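Local coordinates for protein aclacinomycin-N/aclacinomycin-A oxidase (Streptomyces galilaeus, PDB 2IPI) that catalyses the last two steps of aclacinomycin biosynthesis, oxidising the terminal sugar with a bicovalently bound FAD and turning oxygen into hydrogen peroxide, at residues A[484-489]-A[513-518]. Residues are numbered along the deposited sequence; the frame is centred on the assembly and turned at random.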
# COMPACT_ATOMS: atom_id res chain seq x y z
N VAL A 484 -23.27 -2.62 -3.60
CA VAL A 484 -22.20 -1.68 -3.92
C VAL A 484 -21.13 -2.32 -4.79
O VAL A 484 -20.66 -3.43 -4.48
CB VAL A 484 -21.59 -1.13 -2.62
CG1 VAL A 484 -20.53 -0.09 -2.91
CG2 VAL A 484 -22.70 -0.56 -1.74
N PRO A 485 -20.74 -1.65 -5.87
CA PRO A 485 -19.74 -2.23 -6.79
C PRO A 485 -18.33 -2.12 -6.22
O PRO A 485 -18.11 -1.32 -5.30
CB PRO A 485 -19.87 -1.36 -8.03
CG PRO A 485 -20.66 -0.16 -7.65
CD PRO A 485 -21.20 -0.32 -6.27
N TRP A 486 -17.40 -2.90 -6.76
CA TRP A 486 -16.03 -2.87 -6.26
C TRP A 486 -15.39 -1.49 -6.43
O TRP A 486 -14.54 -1.07 -5.65
CB TRP A 486 -15.18 -3.94 -6.98
CG TRP A 486 -15.05 -3.59 -8.44
CD1 TRP A 486 -15.94 -3.79 -9.46
CD2 TRP A 486 -13.91 -2.95 -9.01
NE1 TRP A 486 -15.42 -3.31 -10.64
CE2 TRP A 486 -14.16 -2.79 -10.38
CE3 TRP A 486 -12.69 -2.49 -8.48
CZ2 TRP A 486 -13.23 -2.19 -11.23
CZ3 TRP A 486 -11.78 -1.91 -9.33
CH2 TRP A 486 -12.05 -1.75 -10.70
N TYR A 487 -15.78 -0.78 -7.48
CA TYR A 487 -15.09 0.48 -7.78
C TYR A 487 -15.54 1.60 -6.86
O TYR A 487 -14.77 2.51 -6.53
CB TYR A 487 -15.24 0.89 -9.25
CG TYR A 487 -16.64 0.87 -9.82
CD1 TYR A 487 -17.01 -0.09 -10.75
CD2 TYR A 487 -17.59 1.80 -9.43
CE1 TYR A 487 -18.28 -0.13 -11.28
CE2 TYR A 487 -18.87 1.76 -9.96
CZ TYR A 487 -19.21 0.80 -10.88
OH TYR A 487 -20.49 0.77 -11.41
N THR A 488 -16.79 1.56 -6.41
CA THR A 488 -17.24 2.45 -5.34
C THR A 488 -16.37 2.22 -4.10
O THR A 488 -15.91 3.14 -3.44
CB THR A 488 -18.72 2.18 -5.00
OG1 THR A 488 -19.51 2.48 -6.17
CG2 THR A 488 -19.21 3.06 -3.86
N LEU A 489 -16.16 0.93 -3.83
CA LEU A 489 -15.44 0.53 -2.63
C LEU A 489 -14.05 1.15 -2.62
O LEU A 489 -13.64 1.68 -1.60
CB LEU A 489 -15.34 -0.99 -2.53
CG LEU A 489 -16.62 -1.77 -2.23
CD1 LEU A 489 -16.27 -3.21 -1.89
CD2 LEU A 489 -17.42 -1.15 -1.10
N HIS A 513 -6.39 -6.33 -15.74
CA HIS A 513 -6.32 -7.40 -14.76
C HIS A 513 -7.69 -7.45 -14.07
O HIS A 513 -8.50 -6.59 -14.41
CB HIS A 513 -5.21 -7.25 -13.73
CG HIS A 513 -5.19 -5.95 -12.99
ND1 HIS A 513 -4.23 -4.98 -13.20
CD2 HIS A 513 -6.03 -5.43 -12.06
CE1 HIS A 513 -4.47 -3.93 -12.43
NE2 HIS A 513 -5.55 -4.18 -11.72
N ALA A 514 -7.89 -8.37 -13.15
CA ALA A 514 -9.17 -8.60 -12.49
C ALA A 514 -9.75 -7.35 -11.86
O ALA A 514 -10.97 -7.12 -11.91
CB ALA A 514 -9.05 -9.72 -11.45
N LEU A 515 -8.95 -6.49 -11.22
CA LEU A 515 -9.70 -5.40 -10.54
C LEU A 515 -9.41 -4.08 -11.23
O LEU A 515 -9.16 -3.06 -10.58
CB LEU A 515 -9.35 -5.39 -9.05
CG LEU A 515 -10.35 -6.11 -8.12
CD1 LEU A 515 -10.97 -7.32 -8.80
CD2 LEU A 515 -9.68 -6.52 -6.81
N SER A 516 -9.44 -4.12 -12.54
CA SER A 516 -9.05 -3.08 -13.48
C SER A 516 -10.13 -2.03 -13.72
O SER A 516 -11.30 -2.37 -13.77
CB SER A 516 -8.72 -3.74 -14.83
OG SER A 516 -7.49 -3.24 -15.33
N VAL A 517 -9.70 -0.78 -13.88
CA VAL A 517 -10.54 0.33 -14.28
C VAL A 517 -11.05 0.09 -15.71
O VAL A 517 -10.28 -0.27 -16.62
CB VAL A 517 -9.81 1.68 -14.25
CG1 VAL A 517 -9.37 2.03 -12.82
CG2 VAL A 517 -8.60 1.65 -15.17
N ARG A 518 -12.35 0.29 -15.90
CA ARG A 518 -12.97 0.02 -17.19
C ARG A 518 -13.31 1.32 -17.92
O ARG A 518 -13.64 2.35 -17.31
CB ARG A 518 -14.23 -0.83 -17.02
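The carbonyl oxygen of Leu515 comes up against the outer rim of the Trp486 indole, 3.1 Å from its CZ3 and almost as close to CH2. A second carbonyl meets the same six-membered ring one residue on: Ser516 O lies 3.2 Å from Trp486 CZ2, approaching obliquely. Both oxygens stand off the ring plane on one side, Leu515 O farther out of it than Ser516 O, in close van der Waals contact, and no hydrogen bond joins the segments. Leu515 also lays its CA over that face, and its CB packs 4.3 Å from Trp486 CZ3. The opposite face is backed by Tyr487 CB, 3.9 Å above the plane, which leaves the indole sandwiched between its own helix and the loop. Val517 N arrives at the ring's edge, 4.1 Å from Trp486 CH2. The CB of Trp486 already points at the loop, and CG between the backbone N and the carbonyl carbon (chi1 66°) carries the six-membered ring onto the Leu515 and Ser516 carbonyls. Pro485 occupies the N-cap position at the helix start.

On the loop side, His513 to Ser516 form a type I turn; a weak bond from His513 N to Ser516 OG (3.3 Å, 128°) ties its ends, and the hydroxyl oxygen lies over the His513 ring.

The contact packs the first turn of helix 486-491 against the loop that follows helix 495-505, both within the berberine-like region, with the Ser516 side chain about 8 Å from the bound FAD. Leu515 also touches Tyr490, and Val517 touches Tyr491, on the same helix 486-491, while Tyr495 and Gln499 of helix 495-505 hold the Arg518 backbone.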